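Local coordinates for capsular polysaccharide biosynthesis protein (Burkholderia pseudomallei, PDB 4BQN) that binds coenzyme A and probably acts as an acetyltransferase in the biosynthesis of the bacterial capsular polysaccharide, at residues E101-T106 / D247-S252; I153-S158 / R299-T304. The protein carries 1 engineered substitution. All blocks are in the same frame, centred on the assembly; numbering follows the deposited sequence. Where two conformers were deposited one is given.

Contact 1 (E101-T106 / D247-S252)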
ATOM      1  N   GLU A 101      -5.481  -5.892  -0.269  1.00  9.01           N
ATOM      2  CA  GLU A 101      -4.931  -7.253  -0.425  1.00  8.36           C
ATOM      3  C   GLU A 101      -5.683  -8.070  -1.478  1.00  9.46           C
ATOM      4  O   GLU A 101      -5.397  -9.240  -1.670  1.00 10.73           O
ATOM      5  CB  GLU A 101      -4.907  -7.977   0.930  1.00  9.17           C
ATOM      6  CG  GLU A 101      -3.981  -7.280   1.902  1.00 10.32           C
ATOM      7  CD  GLU A 101      -4.063  -7.826   3.300  1.00 11.29           C
ATOM      8  OE1 GLU A 101      -4.428  -9.007   3.460  1.00 11.92           O
ATOM      9  OE2 GLU A 101      -3.762  -7.055   4.226  1.00 12.11           O
ATOM     10  N   GLY A 102      -6.642  -7.455  -2.168  1.00  9.16           N
ATOM     11  CA  GLY A 102      -7.531  -8.231  -3.013  1.00  9.56           C
ATOM     12  C   GLY A 102      -6.884  -8.897  -4.208  1.00  9.22           C
ATOM     13  O   GLY A 102      -7.365  -9.925  -4.658  1.00 12.86           O
ATOM     14  N   TYR A 103      -5.786  -8.356  -4.728  1.00  9.24           N
ATOM     15  CA  TYR A 103      -5.114  -9.050  -5.835  1.00  9.29           C
ATOM     16  C   TYR A 103      -4.239 -10.195  -5.359  1.00  9.20           C
ATOM     17  O   TYR A 103      -4.072 -11.195  -6.074  1.00  9.99           O
ATOM     18  CB  TYR A 103      -4.241  -8.097  -6.636  1.00 10.01           C
ATOM     19  CG  TYR A 103      -5.015  -6.970  -7.254  1.00  9.15           C
ATOM     20  CD1 TYR A 103      -5.831  -7.180  -8.364  1.00 11.31           C
ATOM     21  CD2 TYR A 103      -4.904  -5.670  -6.751  1.00 10.41           C
ATOM     22  CE1 TYR A 103      -6.552  -6.131  -8.933  1.00 11.80           C
ATOM     23  CE2 TYR A 103      -5.615  -4.622  -7.308  1.00 10.72           C
ATOM     24  CZ  TYR A 103      -6.417  -4.850  -8.405  1.00  9.55           C
ATOM     25  OH  TYR A 103      -7.094  -3.790  -8.946  1.00 11.71           O
ATOM     26  N   HIS A 104      -3.653 -10.027  -4.174  1.00  8.67           N
ATOM     27  CA  HIS A 104      -2.605 -10.935  -3.688  1.00  9.24           C
ATOM     28  C   HIS A 104      -2.942 -11.320  -2.257  1.00  9.76           C
ATOM     29  O   HIS A 104      -2.274 -10.905  -1.307  1.00 10.11           O
ATOM     30  CB  HIS A 104      -1.211 -10.279  -3.769  1.00  9.78           C
ATOM     31  CG  HIS A 104      -1.045  -9.335  -4.919  1.00  8.42           C
ATOM     32  ND1 HIS A 104      -0.963  -7.969  -4.742  1.00 10.07           N
ATOM     33  CD2 HIS A 104      -0.950  -9.553  -6.258  1.00 10.07           C
ATOM     34  CE1 HIS A 104      -0.832  -7.386  -5.921  1.00 10.94           C
ATOM     35  NE2 HIS A 104      -0.812  -8.324  -6.860  1.00 10.15           N
ATOM     36  N   PRO A 105      -3.989 -12.138  -2.081  1.00  9.14           N
ATOM     37  CA  PRO A 105      -4.489 -12.341  -0.728  1.00 10.42           C
ATOM     38  C   PRO A 105      -3.539 -13.169   0.144  1.00  9.42           C
ATOM     39  O   PRO A 105      -3.750 -13.261   1.351  1.00 12.41           O
ATOM     40  CB  PRO A 105      -5.831 -13.077  -0.944  1.00 12.27           C
ATOM     41  CG  PRO A 105      -6.182 -12.852  -2.369  1.00 12.02           C
ATOM     42  CD  PRO A 105      -4.870 -12.729  -3.096  1.00 10.53           C
ATOM     43  N   THR A 106      -2.513 -13.774  -0.462  1.00 10.09           N
ATOM     44  CA  THR A 106      -1.548 -14.567   0.291  1.00 10.04           C
ATOM     45  C   THR A 106      -0.319 -13.761   0.730  1.00  9.54           C
ATOM     46  O   THR A 106       0.569 -14.314   1.367  1.00 12.48           O
ATOM     47  CB  THR A 106      -1.049 -15.765  -0.541  1.00 10.40           C
ATOM     48  OG1 THR A 106      -0.313 -15.290  -1.661  1.00 11.37           O
ATOM     49  CG2 THR A 106      -2.207 -16.643  -1.016  1.00 13.75           C
ATOM     50  N   ASP A 247      -7.848 -15.213 -13.070  1.00 11.77           N
ATOM     51  CA  ASP A 247      -8.807 -15.154 -14.169  1.00 11.90           C
ATOM     52  C   ASP A 247     -10.098 -14.411 -13.782  1.00 13.33           C
ATOM     53  O   ASP A 247     -10.956 -14.185 -14.637  1.00 15.76           O
ATOM     54  CB  ASP A 247      -9.080 -16.563 -14.704  1.00 12.87           C
ATOM     55  CG  ASP A 247      -7.830 -17.207 -15.283  1.00 18.26           C
ATOM     56  OD1 ASP A 247      -7.070 -16.503 -15.988  1.00 23.78           O
ATOM     57  OD2 ASP A 247      -7.584 -18.401 -15.007  1.00 21.95           O
ATOM     58  N   CYS A 248     -10.206 -13.998 -12.517  1.00 11.63           N
ATOM     59  CA  CYS A 248     -11.292 -13.103 -12.081  1.00 12.62           C
ATOM     60  C   CYS A 248     -11.068 -11.657 -12.516  1.00 12.69           C
ATOM     61  O   CYS A 248     -11.945 -10.815 -12.328  1.00 15.17           O
ATOM     62  CB  CYS A 248     -11.433 -13.133 -10.557  1.00 13.49           C
ATOM     63  SG  CYS A 248     -11.861 -14.760  -9.906  1.00 17.02           S
ATOM     64  N   PHE A 249      -9.896 -11.363 -13.078  1.00 11.76           N
ATOM     65  CA  PHE A 249      -9.464  -9.991 -13.361  1.00 13.05           C
ATOM     66  C   PHE A 249      -9.310  -9.800 -14.849  1.00 16.20           C
ATOM     67  O   PHE A 249      -8.685 -10.613 -15.512  1.00 16.25           O
ATOM     68  CB  PHE A 249      -8.158  -9.724 -12.612  1.00 11.66           C
ATOM     69  CG  PHE A 249      -8.323  -9.824 -11.131  1.00 11.26           C
ATOM     70  CD1 PHE A 249      -8.188 -11.053 -10.483  1.00 11.27           C
ATOM     71  CD2 PHE A 249      -8.675  -8.703 -10.375  1.00 12.61           C
ATOM     72  CE1 PHE A 249      -8.389 -11.160  -9.117  1.00 10.95           C
ATOM     73  CE2 PHE A 249      -8.873  -8.809  -9.005  1.00 13.09           C
ATOM     74  CZ  PHE A 249      -8.724 -10.037  -8.371  1.00 12.30           C
ATOM     75  N   ASP A 250      -9.865  -8.708 -15.361  1.00 14.02           N
ATOM     76  CA  ASP A 250      -9.944  -8.474 -16.805  0.70 17.01           C
ATOM     77  C   ASP A 250      -8.583  -8.356 -17.471  1.00 19.65           C
ATOM     78  O   ASP A 250      -8.432  -8.665 -18.655  1.00 22.17           O
ATOM     79  CB  ASP A 250     -10.750  -7.203 -17.110  0.70 20.79           C
ATOM     80  CG  ASP A 250     -12.232  -7.335 -16.791  0.70 23.37           C
ATOM     81  OD1 ASP A 250     -12.698  -8.446 -16.455  0.70 29.10           O
ATOM     82  OD2 ASP A 250     -12.936  -6.303 -16.881  0.70 28.68           O
ATOM     83  N   PHE A 251      -7.596  -7.898 -16.707  1.00 16.15           N
ATOM     84  CA  PHE A 251      -6.264  -7.584 -17.250  1.00 17.03           C
ATOM     85  C   PHE A 251      -5.306  -8.766 -17.359  1.00 18.59           C
ATOM     86  O   PHE A 251      -4.222  -8.637 -17.933  1.00 26.43           O
ATOM     87  CB  PHE A 251      -5.614  -6.459 -16.430  1.00 19.25           C
ATOM     88  CG  PHE A 251      -5.603  -6.715 -14.937  1.00 16.34           C
ATOM     89  CD1 PHE A 251      -4.659  -7.558 -14.368  1.00 15.54           C
ATOM     90  CD2 PHE A 251      -6.553  -6.110 -14.095  1.00 15.52           C
ATOM     91  CE1 PHE A 251      -4.654  -7.801 -12.996  1.00 15.63           C
ATOM     92  CE2 PHE A 251      -6.554  -6.348 -12.718  1.00 15.70           C
ATOM     93  CZ  PHE A 251      -5.590  -7.187 -12.168  1.00 14.21           C
ATOM     94  N   SER A 252      -5.706  -9.926 -16.840  0.51 21.07           N
ATOM     95  CA  SER A 252      -4.781 -11.059 -16.662  0.51 26.75           C
ATOM     96  C   SER A 252      -4.319 -11.788 -17.929  0.51 31.75           C
ATOM     97  O   SER A 252      -5.134 -12.295 -18.707  0.51 46.87           O
ATOM     98  CB  SER A 252      -5.346 -12.050 -15.646  0.51 27.73           C
ATOM     99  OG  SER A 252      -5.416 -11.438 -14.373  0.51 22.04           O
TER
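Tyr103 meets Phe249 and Phe251 in a three-membered aromatic cluster that ties the loop between strands 91-94 and 107-108 to a beta turn far along the chain. One side of the tyrosine ring does the work: CD1 lies 3.5 Å from Phe249 CE2, and the neighbouring CE1 is 3.5 Å from Phe251 CZ. Both ring pairs are oblique, with planes 47° apart for Tyr103 and Phe249 and 58° for Tyr103 and Phe251, so the rings meet through van der Waals contacts of their carbons, at angles that fit neither a stack nor an edge-to-face pair. Tyr103 CE1 comes in at the edge of the Phe251 ring, near its plane.

The turn explains how two phenylalanines reach one tyrosine. Phe249 to Ser252 form a type I turn, closed by a weak bond from Ser252 N to Phe249 O at 3.3 Å, and both phenylalanine side chains set out toward the tyrosine loop. Phe251 holds CG between its backbone N and carbonyl carbon (chi1 52°), which turns one face of its ring to Phe249 CB.

Further out, Tyr245 stands edge-to-face with Phe249 and its hydroxyl bonds Gly102 O, so the carbonyl beside the cluster has a polar partner; that oxygen is also 4.0 Å from Phe249 CZ. A tyrosine suits position 103 because its ring can join the hydrophobic cluster while its hydroxyl is engaged by the backbone of another loop, accepting from Leu195 N and sharing its one proton between Cys190 O and Lys193 O. On the flank away from the phenylalanines, Tyr103 CB sits over the centre of the His104 ring, 3.4 Å above its plane.

Contact 2 (I153-S158 / R299-T304); sequences IDEIES and RRWVRT
Ile156 and Trp301 form the apolar part of this helix-helix contact, in which the first turns of helices 153-167 and 300-310 run roughly antiparallel, their axes 10.7 Å apart. Ile156 CG1 sits over the five-membered ring of Trp301 in a CH-pi contact, 3.5 Å from its centroid and 10° off the normal. The opposite indole face packs against CA of Arg299, so the ring is sandwiched. Trp301 also stands edge-to-face with Trp159, one helical turn past Glu155. A flat, broad indole suits this place because each of its two faces can take a contact, one from either segment.

The polar part is a side-on salt bridge. Arg300 NE reaches Glu155 OE2 at 2.7 Å on the syn side of the carboxylate, and Arg300 NH2 reaches Glu155 OE1 at 2.9 Å with a nearly straight N-H (167°). The carboxylate and guanidinium planes are twisted 54° apart, and NH2 meets OE1 from above the carboxylate plane. Glu155 is extended, whereas Arg300 bends at chi3, turning its NE edge to the acid. Glu155 OE2 also lies at the edge of the indole, 3.8 Å from Trp301 CE3.

One water donates to Glu155 OE1 and makes a weak, long contact with Thr304 OG1. Together, the arginine and the water would be expected to favour the charged form of the glutamate.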
ATOM      1  N   ILE A 153     -13.643 -14.799  -3.319  1.00 11.76           N
ATOM      2  CA  ILE A 153     -13.280 -13.448  -3.762  1.00 12.24           C
ATOM      3  C   ILE A 153     -14.168 -12.351  -3.167  1.00 12.13           C
ATOM      4  O   ILE A 153     -13.658 -11.294  -2.773  1.00 12.47           O
ATOM      5  CB  ILE A 153     -13.171 -13.355  -5.298  1.00 12.56           C
ATOM      6  CG1 ILE A 153     -12.480 -12.046  -5.681  1.00 12.47           C
ATOM      7  CG2 ILE A 153     -14.546 -13.519  -5.962  1.00 14.83           C
ATOM      8  CD1 ILE A 153     -12.096 -11.962  -7.137  1.00 14.19           C
ATOM      9  N   ASP A 154     -15.474 -12.599  -3.047  1.00 13.03           N
ATOM     10  CA  ASP A 154     -16.353 -11.569  -2.502  1.00 14.14           C
ATOM     11  C   ASP A 154     -16.064 -11.315  -1.025  1.00 13.56           C
ATOM     12  O   ASP A 154     -16.108 -10.174  -0.562  1.00 14.15           O
ATOM     13  CB  ASP A 154     -17.824 -11.935  -2.685  1.00 15.98           C
ATOM     14  CG  ASP A 154     -18.262 -11.906  -4.133  1.00 19.49           C
ATOM     15  OD1 ASP A 154     -17.646 -11.187  -4.937  1.00 27.29           O
ATOM     16  OD2 ASP A 154     -19.262 -12.582  -4.457  1.00 26.78           O
ATOM     17  N   GLU A 155     -15.782 -12.379  -0.285  1.00 12.67           N
ATOM     18  CA  GLU A 155     -15.446 -12.257   1.137  1.00 12.77           C
ATOM     19  C   GLU A 155     -14.155 -11.445   1.286  1.00 11.72           C
ATOM     20  O   GLU A 155     -14.045 -10.578   2.156  1.00 13.01           O
ATOM     21  CB  GLU A 155     -15.281 -13.633   1.774  1.00 15.53           C
ATOM     22  CG  GLU A 155     -14.829 -13.601   3.232  1.00 17.08           C
ATOM     23  CD  GLU A 155     -14.660 -14.977   3.841  1.00 19.96           C
ATOM     24  OE1 GLU A 155     -14.888 -15.987   3.142  1.00 24.24           O
ATOM     25  OE2 GLU A 155     -14.309 -15.042   5.035  1.00 24.52           O
ATOM     26  N   ILE A 156     -13.162 -11.758   0.454  1.00 12.04           N
ATOM     27  CA  ILE A 156     -11.890 -11.038   0.483  1.00 11.21           C
ATOM     28  C   ILE A 156     -12.124  -9.558   0.225  1.00 10.98           C
ATOM     29  O   ILE A 156     -11.651  -8.718   0.987  1.00 11.18           O
ATOM     30  CB  ILE A 156     -10.899 -11.629  -0.532  1.00 10.89           C
ATOM     31  CG1 ILE A 156     -10.483 -13.047  -0.101  1.00 12.03           C
ATOM     32  CG2 ILE A 156      -9.671 -10.733  -0.661  1.00 13.61           C
ATOM     33  CD1 ILE A 156      -9.873 -13.878  -1.222  1.00 13.22           C
ATOM     34  N   GLU A 157     -12.858  -9.237  -0.847  1.00 11.05           N
ATOM     35  CA  GLU A 157     -13.088  -7.840  -1.217  1.00 12.24           C
ATOM     36  C   GLU A 157     -13.871  -7.096  -0.147  1.00 12.29           C
ATOM     37  O   GLU A 157     -13.558  -5.940   0.152  1.00 12.37           O
ATOM     38  CB  GLU A 157     -13.784  -7.719  -2.550  1.00 13.99           C
ATOM     39  CG  GLU A 157     -12.857  -8.094  -3.681  1.00 14.86           C
ATOM     40  CD  GLU A 157     -13.460  -7.918  -5.049  1.00 17.05           C
ATOM     41  OE1 GLU A 157     -14.653  -7.551  -5.146  1.00 20.99           O
ATOM     42  OE2 GLU A 157     -12.739  -8.167  -6.036  1.00 19.72           O
ATOM     43  N   SER A 158     -14.880  -7.748   0.433  0.55 12.87           N
ATOM     44  CA  SER A 158     -15.677  -7.121   1.501  0.55 14.30           C
ATOM     45  C   SER A 158     -14.787  -6.731   2.682  0.55 13.14           C
ATOM     46  O   SER A 158     -14.918  -5.632   3.222  0.55 13.71           O
ATOM     47  CB  SER A 158     -16.824  -8.030   1.963  0.55 18.70           C
ATOM     48  OG  SER A 158     -17.612  -7.386   2.953  0.55 20.34           O
ATOM     49  N   ARG A 299      -8.275 -13.058   8.624  1.00 12.93           N
ATOM     50  CA  ARG A 299      -8.310 -13.339   7.185  1.00 12.31           C
ATOM     51  C   ARG A 299      -8.697 -14.799   6.973  1.00 13.13           C
ATOM     52  O   ARG A 299      -7.838 -15.650   6.727  1.00 15.21           O
ATOM     53  CB  ARG A 299      -6.950 -13.032   6.537  1.00 12.80           C
ATOM     54  CG  ARG A 299      -6.511 -11.570   6.652  1.00 11.36           C
ATOM     55  CD  ARG A 299      -5.129 -11.384   6.049  1.00 10.96           C
ATOM     56  NE  ARG A 299      -4.660  -9.992   6.016  1.00 11.00           N
ATOM     57  CZ  ARG A 299      -4.080  -9.360   7.032  1.00 11.10           C
ATOM     58  NH1 ARG A 299      -3.925  -9.954   8.217  1.00 12.89           N
ATOM     59  NH2 ARG A 299      -3.663  -8.114   6.867  1.00 12.27           N
ATOM     60  N   ARG A 300      -9.994 -15.086   7.096  1.00 14.03           N
ATOM     61  CA  ARG A 300     -10.502 -16.463   7.099  1.00 16.52           C
ATOM     62  C   ARG A 300     -10.057 -17.262   5.877  1.00 15.21           C
ATOM     63  O   ARG A 300      -9.798 -18.473   5.962  1.00 18.21           O
ATOM     64  CB  ARG A 300     -12.042 -16.441   7.176  1.00 19.22           C
ATOM     65  CG  ARG A 300     -12.697 -17.773   7.507  1.00 24.79           C
ATOM     66  CD  ARG A 300     -14.195 -17.614   7.732  1.00 25.91           C
ATOM     67  NE  ARG A 300     -14.873 -17.314   6.473  1.00 24.50           N
ATOM     68  CZ  ARG A 300     -16.048 -17.825   6.116  1.00 36.41           C
ATOM     69  NH1 ARG A 300     -16.689 -18.670   6.920  1.00 46.14           N
ATOM     70  NH2 ARG A 300     -16.580 -17.498   4.946  1.00 38.72           N
ATOM     71  N   TRP A 301      -9.980 -16.585   4.737  1.00 14.01           N
ATOM     72  CA  TRP A 301      -9.680 -17.245   3.461  1.00 13.54           C
ATOM     73  C   TRP A 301      -8.277 -17.839   3.420  1.00 12.55           C
ATOM     74  O   TRP A 301      -8.028 -18.755   2.644  1.00 13.41           O
ATOM     75  CB  TRP A 301      -9.861 -16.294   2.274  1.00 14.22           C
ATOM     76  CG  TRP A 301      -9.208 -14.964   2.512  1.00 12.79           C
ATOM     77  CD1 TRP A 301      -7.975 -14.565   2.104  1.00 13.72           C
ATOM     78  CD2 TRP A 301      -9.772 -13.865   3.236  1.00 14.26           C
ATOM     79  NE1 TRP A 301      -7.723 -13.274   2.540  1.00 13.87           N
ATOM     80  CE2 TRP A 301      -8.816 -12.824   3.237  1.00 14.57           C
ATOM     81  CE3 TRP A 301     -10.997 -13.669   3.899  1.00 16.75           C
ATOM     82  CZ2 TRP A 301      -9.052 -11.591   3.864  1.00 14.76           C
ATOM     83  CZ3 TRP A 301     -11.223 -12.456   4.525  1.00 17.59           C
ATOM     84  CH2 TRP A 301     -10.251 -11.435   4.512  1.00 16.40           C
ATOM     85  N   VAL A 302      -7.355 -17.326   4.238  1.00 13.77           N
ATOM     86  CA  VAL A 302      -6.001 -17.852   4.282  0.70 13.79           C
ATOM     87  C   VAL A 302      -5.972 -19.286   4.862  1.00 14.26           C
ATOM     88  O   VAL A 302      -5.436 -20.214   4.255  1.00 15.46           O
ATOM     89  CB  VAL A 302      -5.095 -16.898   5.083  0.70 15.85           C
ATOM     90  CG1 VAL A 302      -3.693 -17.449   5.163  0.70 18.32           C
ATOM     91  CG2 VAL A 302      -5.072 -15.518   4.435  0.70 20.24           C
ATOM     92  N   ARG A 303      -6.559 -19.473   6.051  1.00 15.25           N
ATOM     93  CA  ARG A 303      -6.614 -20.839   6.605  1.00 16.17           C
ATOM     94  C   ARG A 303      -7.493 -21.750   5.756  1.00 15.10           C
ATOM     95  O   ARG A 303      -7.220 -22.942   5.640  1.00 17.96           O
ATOM     96  CB  ARG A 303      -7.069 -20.891   8.065  1.00 18.99           C
ATOM     97  CG  ARG A 303      -5.983 -20.531   9.068  1.00 22.15           C
ATOM     98  CD  ARG A 303      -6.409 -20.824  10.500  1.00 26.51           C
ATOM     99  NE  ARG A 303      -5.634 -20.031  11.458  1.00 27.02           N
ATOM    100  CZ  ARG A 303      -4.435 -20.369  11.924  1.00 25.34           C
ATOM    101  NH1 ARG A 303      -3.848 -21.498  11.518  1.00 30.10           N
ATOM    102  NH2 ARG A 303      -3.817 -19.570  12.785  1.00 25.82           N
ATOM    103  N   THR A 304      -8.546 -21.189   5.158  1.00 14.54           N
ATOM    104  CA  THR A 304      -9.417 -21.967   4.288  1.00 14.48           C
ATOM    105  C   THR A 304      -8.656 -22.490   3.072  1.00 12.75           C
ATOM    106  O   THR A 304      -8.794 -23.667   2.720  1.00 14.48           O
ATOM    107  CB  THR A 304     -10.637 -21.145   3.854  1.00 15.73           C
ATOM    108  OG1 THR A 304     -11.451 -20.907   5.002  1.00 21.53           O
ATOM    109  CG2 THR A 304     -11.462 -21.879   2.806  1.00 16.16           C
TER
HETATM  110  O   HOH W   1     -12.960 -18.290   3.487  1.00 21.30           O

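Contacts 1 and 2 have centres 13 Å apart and touch directly. A salt bridge, Glu101 OE1 to Arg299 NE at 2.7 Å, joins the loop 101-106 to the residue that leads into helix 300-310. Packing adds to it: Pro105 CG is 4.0 Å from Ile156 CD1, and Cys248 CB is 3.7 Å from Ile153 CD1, so helix 153-167 lies against both segments of contact 1. Glu101 touches coenzyme A and, through OE2, bonds His99, a CoA-binding residue. The side chain of Trp301 is about 9 Å from the bound coenzyme and about 7 Å from that of Glu163, which places contact 2 near the coenzyme A pocket.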